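Malate dehydrogenase (Naegleria fowleri, PDB 6UM4) probably catalyses the reversible, NAD(P)-dependent oxidation of malate to oxaloacetate. Local coordinates at residues E243-D254 with A335-W346. Residues are numbered along the deposited sequence; the frame is centred on the assembly and turned at random.
Sequences ENITAMTRLDHD and AADAAIKHMHDW
Arg250 reaches across from the first turn of its helix and closes both ends of its guanidinium on one oxygen of Asp345: NH1 and NH2 each stand 2.8 Å from OD2, which lies near the guanidinium plane, while the carboxylate is turned 34° against it. Both hydrogen bonds are well off straight, as expected when two nitrogens share one acceptor. Asn350 donates to the same oxygen, and His344 ND1 holds OD1, so the whole carboxylate is fixed. On its own helix Arg250 offers NE to Asp254 OD1, completing a salt-bridge network. CB of Lys341 covers one guanidinium face. With CG anti to the backbone N (chi1 -176°), the aliphatic part of Arg250 lies against Ala338, and the side chain fills a hole among Ala338, Lys341, His342 and Asp345. The ammonium of Lys341 turns away to Asp337 and to Gly153 O of the second subunit.

The two ring nitrogens of His342 face different partners. NE2 shares a hydrogen bond of 3.0 Å with Thr246 OG1 on strand 245-247, which approaches at the ring edge; ND1 binds a water, 3.0 Å away. That same Thr246 hydroxyl sits over one face of Trp346, 3.3 Å from CZ3, whereas Glu243 O meets the indole edge.

The apolar packing is close because the helix presents alanines. The extended chain of Met248 brings SD 3.8 Å from Ala338 CB, with Ala339 alongside, and a bend at chi3 turns CE toward Ala335 O; Leu251 CB comes within 3.6 Å of Ala338 CB.

The axes of segments 250-254 and 335-346 cross at 105° and approach to 8.8 Å. The contact joins strand 245-247, at the edge of the parallel Rossmann-type sheet, and the start of helix 250-264 to helix 332-348, a junction between the nucleotide-binding and C-terminal parts of the lactate/malate dehydrogenase fold.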
loop_
_atom_site.group_PDB
_atom_site.type_symbol
_atom_site.label_atom_id
_atom_site.label_comp_id
_atom_site.label_asym_id
_atom_site.label_seq_id
_atom_site.Cartn_x
_atom_site.Cartn_y
_atom_site.Cartn_z
ATOM N N GLU A 243 -21.623 15.574 -11.559
ATOM C CA GLU A 243 -21.241 15.288 -10.180
ATOM C C GLU A 243 -20.562 13.929 -10.020
ATOM O O GLU A 243 -19.967 13.668 -8.968
ATOM C CB GLU A 243 -22.468 15.361 -9.271
ATOM C CG GLU A 243 -22.784 16.764 -8.798
ATOM C CD GLU A 243 -23.381 17.631 -9.885
ATOM O OE1 GLU A 243 -23.784 17.076 -10.937
ATOM O OE2 GLU A 243 -23.436 18.871 -9.680
ATOM N N ASN A 244 -20.695 13.038 -11.000
ATOM C CA ASN A 244 -20.031 11.740 -10.935
ATOM C C ASN A 244 -18.574 11.782 -11.392
ATOM O O ASN A 244 -17.922 10.733 -11.418
ATOM C CB ASN A 244 -20.815 10.707 -11.772
ATOM C CG ASN A 244 -22.126 10.317 -11.122
ATOM O OD1 ASN A 244 -22.371 10.652 -9.968
ATOM N ND2 ASN A 244 -22.976 9.634 -11.852
ATOM N N ILE A 245 -18.058 12.947 -11.779
ATOM C CA ILE A 245 -16.659 13.122 -12.156
ATOM C C ILE A 245 -16.062 14.187 -11.252
ATOM O O ILE A 245 -16.468 15.352 -11.324
ATOM C CB ILE A 245 -16.517 13.537 -13.630
ATOM C CG1 ILE A 245 -17.222 12.536 -14.549
ATOM C CG2 ILE A 245 -15.053 13.725 -14.000
ATOM C CD1 ILE A 245 -17.119 12.904 -16.020
ATOM N N THR A 246 -15.089 13.805 -10.415
ATOM C CA THR A 246 -14.458 14.774 -9.530
ATOM C C THR A 246 -12.946 14.747 -9.701
ATOM O O THR A 246 -12.370 13.818 -10.271
ATOM C CB THR A 246 -14.819 14.512 -8.067
ATOM O OG1 THR A 246 -14.387 13.200 -7.699
ATOM C CG2 THR A 246 -16.321 14.607 -7.871
ATOM N N ALA A 247 -12.299 15.777 -9.173
ATOM C CA ALA A 247 -10.853 15.859 -9.146
ATOM C C ALA A 247 -10.387 15.782 -7.690
ATOM O O ALA A 247 -11.131 16.138 -6.771
ATOM C CB ALA A 247 -10.380 17.151 -9.823
ATOM N N MET A 248 -9.164 15.290 -7.470
ATOM C CA MET A 248 -8.719 14.961 -6.116
ATOM C C MET A 248 -7.996 16.120 -5.433
ATOM O O MET A 248 -6.899 16.512 -5.850
ATOM C CB MET A 248 -7.792 13.753 -6.119
ATOM C CG MET A 248 -7.622 13.242 -4.707
ATOM S SD MET A 248 -6.664 11.735 -4.582
ATOM C CE MET A 248 -5.036 12.418 -4.949
ATOM N N THR A 249 -8.581 16.632 -4.351
ATOM C CA THR A 249 -7.885 17.525 -3.424
ATOM C C THR A 249 -7.730 16.885 -2.053
ATOM O O THR A 249 -7.358 17.564 -1.081
ATOM C CB THR A 249 -8.635 18.844 -3.293
ATOM O OG1 THR A 249 -10.002 18.560 -2.982
ATOM C CG2 THR A 249 -8.570 19.591 -4.608
ATOM N N ARG A 250 -8.042 15.591 -1.956
ATOM C CA ARG A 250 -8.035 14.907 -0.679
ATOM C C ARG A 250 -6.646 14.892 -0.080
ATOM O O ARG A 250 -6.505 14.816 1.141
ATOM C CB ARG A 250 -8.554 13.475 -0.863
ATOM C CG ARG A 250 -8.693 12.664 0.426
ATOM C CD ARG A 250 -9.438 13.471 1.486
ATOM N NE ARG A 250 -9.698 12.668 2.667
ATOM C CZ ARG A 250 -10.752 11.878 2.828
ATOM N NH1 ARG A 250 -11.675 11.780 1.870
ATOM N NH2 ARG A 250 -10.870 11.164 3.949
ATOM N N LEU A 251 -5.603 14.943 -0.919
ATOM C CA LEU A 251 -4.252 14.924 -0.377
ATOM C C LEU A 251 -3.905 16.281 0.232
ATOM O O LEU A 251 -3.298 16.349 1.309
ATOM C CB LEU A 251 -3.238 14.516 -1.446
ATOM C CG LEU A 251 -1.821 14.450 -0.870
ATOM C CD1 LEU A 251 -1.730 13.411 0.247
ATOM C CD2 LEU A 251 -0.723 14.262 -1.919
ATOM N N ASP A 252 -4.280 17.373 -0.443
ATOM C CA ASP A 252 -4.182 18.688 0.184
ATOM C C ASP A 252 -4.919 18.689 1.518
ATOM O O ASP A 252 -4.393 19.145 2.547
ATOM C CB ASP A 252 -4.734 19.775 -0.738
ATOM C CG ASP A 252 -4.133 19.742 -2.148
ATOM O OD1 ASP A 252 -2.896 19.749 -2.317
ATOM O OD2 ASP A 252 -4.922 19.788 -3.117
ATOM N N HIS A 253 -6.146 18.173 1.506
ATOM C CA HIS A 253 -6.962 18.092 2.712
ATOM C C HIS A 253 -6.237 17.350 3.832
ATOM O O HIS A 253 -6.082 17.870 4.944
ATOM C CB HIS A 253 -8.288 17.411 2.360
ATOM C CG HIS A 253 -9.212 17.240 3.520
ATOM N ND1 HIS A 253 -10.309 18.047 3.716
ATOM C CD2 HIS A 253 -9.211 16.348 4.539
ATOM C CE1 HIS A 253 -10.946 17.666 4.810
ATOM N NE2 HIS A 253 -10.302 16.633 5.327
ATOM N N ASP A 254 -5.756 16.142 3.541
ATOM C CA ASP A 254 -5.076 15.358 4.557
ATOM C C ASP A 254 -3.775 16.016 4.999
ATOM O O ASP A 254 -3.340 15.819 6.142
ATOM C CB ASP A 254 -4.813 13.925 4.044
ATOM C CG ASP A 254 -6.095 13.105 3.908
ATOM O OD1 ASP A 254 -7.136 13.492 4.507
ATOM O OD2 ASP A 254 -6.071 12.083 3.177
ATOM N N ALA A 335 -0.251 10.161 -2.163
ATOM C CA ALA A 335 -1.273 10.448 -3.173
ATOM C C ALA A 335 -2.167 9.232 -3.403
ATOM O O ALA A 335 -3.390 9.371 -3.544
ATOM C CB ALA A 335 -0.649 10.916 -4.494
ATOM N N ALA A 336 -1.571 8.028 -3.456
ATOM C CA ALA A 336 -2.387 6.818 -3.564
ATOM C C ALA A 336 -3.300 6.690 -2.354
ATOM O O ALA A 336 -4.484 6.366 -2.493
ATOM C CB ALA A 336 -1.497 5.575 -3.697
ATOM N N ASP A 337 -2.771 6.983 -1.158
ATOM C CA ASP A 337 -3.595 6.954 0.049
ATOM C C ASP A 337 -4.783 7.918 -0.048
ATOM O O ASP A 337 -5.902 7.582 0.353
ATOM C CB ASP A 337 -2.749 7.298 1.270
ATOM C CG ASP A 337 -3.571 7.343 2.533
ATOM O OD1 ASP A 337 -3.834 6.261 3.111
ATOM O OD2 ASP A 337 -3.957 8.462 2.947
ATOM N N ALA A 338 -4.543 9.143 -0.516
ATOM C CA ALA A 338 -5.642 10.097 -0.679
ATOM C C ALA A 338 -6.674 9.603 -1.687
ATOM O O ALA A 338 -7.882 9.821 -1.507
ATOM C CB ALA A 338 -5.090 11.454 -1.110
ATOM N N ALA A 339 -6.223 8.974 -2.779
ATOM C CA ALA A 339 -7.173 8.416 -3.753
ATOM C C ALA A 339 -8.010 7.306 -3.128
ATOM O O ALA A 339 -9.226 7.249 -3.309
ATOM C CB ALA A 339 -6.446 7.891 -4.993
ATOM N N ILE A 340 -7.378 6.402 -2.386
ATOM C CA ILE A 340 -8.164 5.389 -1.691
ATOM C C ILE A 340 -9.200 6.065 -0.797
ATOM O O ILE A 340 -10.393 5.749 -0.853
ATOM C CB ILE A 340 -7.247 4.449 -0.889
ATOM C CG1 ILE A 340 -6.361 3.632 -1.834
ATOM C CG2 ILE A 340 -8.086 3.490 -0.062
ATOM C CD1 ILE A 340 -7.116 2.652 -2.733
ATOM N N LYS A 341 -8.772 7.055 -0.007
ATOM C CA LYS A 341 -9.723 7.712 0.890
ATOM C C LYS A 341 -10.824 8.433 0.105
ATOM O O LYS A 341 -12.006 8.384 0.479
ATOM C CB LYS A 341 -9.002 8.684 1.831
ATOM C CG LYS A 341 -8.218 8.023 3.001
ATOM C CD LYS A 341 -7.505 9.091 3.813
ATOM C CE LYS A 341 -6.995 8.578 5.159
ATOM N NZ LYS A 341 -5.751 7.752 5.054
ATOM N N HIS A 342 -10.455 9.133 -0.966
ATOM C CA HIS A 342 -11.453 9.840 -1.765
ATOM C C HIS A 342 -12.512 8.877 -2.299
ATOM O O HIS A 342 -13.715 9.123 -2.159
ATOM C CB HIS A 342 -10.770 10.595 -2.905
ATOM C CG HIS A 342 -11.727 11.282 -3.847
ATOM N ND1 HIS A 342 -11.741 12.648 -4.030
ATOM C CD2 HIS A 342 -12.688 10.787 -4.665
ATOM C CE1 HIS A 342 -12.674 12.969 -4.911
ATOM N NE2 HIS A 342 -13.269 11.859 -5.311
ATOM N N MET A 343 -12.086 7.779 -2.940
ATOM C CA MET A 343 -13.062 6.839 -3.498
ATOM C C MET A 343 -13.855 6.151 -2.397
ATOM O O MET A 343 -15.074 5.982 -2.509
ATOM C CB MET A 343 -12.359 5.795 -4.366
ATOM C CG MET A 343 -11.770 6.366 -5.611
ATOM S SD MET A 343 -13.065 7.163 -6.549
ATOM C CE MET A 343 -14.300 5.848 -6.670
ATOM N N HIS A 344 -13.171 5.738 -1.332
ATOM C CA HIS A 344 -13.834 5.049 -0.236
ATOM C C HIS A 344 -14.977 5.881 0.330
ATOM O O HIS A 344 -16.096 5.381 0.500
ATOM C CB HIS A 344 -12.817 4.723 0.856
ATOM C CG HIS A 344 -13.452 4.246 2.116
ATOM N ND1 HIS A 344 -13.995 5.106 3.046
ATOM C CD2 HIS A 344 -13.680 2.992 2.578
ATOM C CE1 HIS A 344 -14.520 4.404 4.033
ATOM N NE2 HIS A 344 -14.336 3.120 3.778
ATOM N N ASP A 345 -14.701 7.153 0.658
ATOM C CA ASP A 345 -15.728 8.053 1.175
ATOM C C ASP A 345 -16.819 8.336 0.133
ATOM O O ASP A 345 -18.007 8.410 0.477
ATOM C CB ASP A 345 -15.068 9.354 1.652
ATOM C CG ASP A 345 -14.101 9.132 2.841
ATOM O OD1 ASP A 345 -14.049 7.997 3.375
ATOM O OD2 ASP A 345 -13.399 10.089 3.247
ATOM N N TRP A 346 -16.442 8.487 -1.142
ATOM C CA TRP A 346 -17.437 8.710 -2.193
ATOM C C TRP A 346 -18.466 7.583 -2.224
ATOM O O TRP A 346 -19.674 7.829 -2.355
ATOM C CB TRP A 346 -16.729 8.823 -3.549
ATOM C CG TRP A 346 -17.468 9.591 -4.641
ATOM C CD1 TRP A 346 -18.720 10.133 -4.573
ATOM C CD2 TRP A 346 -16.960 9.917 -5.951
ATOM N NE1 TRP A 346 -19.026 10.777 -5.760
ATOM C CE2 TRP A 346 -17.960 10.667 -6.617
ATOM C CE3 TRP A 346 -15.755 9.644 -6.626
ATOM C CZ2 TRP A 346 -17.798 11.143 -7.923
ATOM C CZ3 TRP A 346 -15.588 10.134 -7.918
ATOM C CH2 TRP A 346 -16.615 10.863 -8.561
HETATM O O HOH W 1 -10.307 15.179 -3.235
#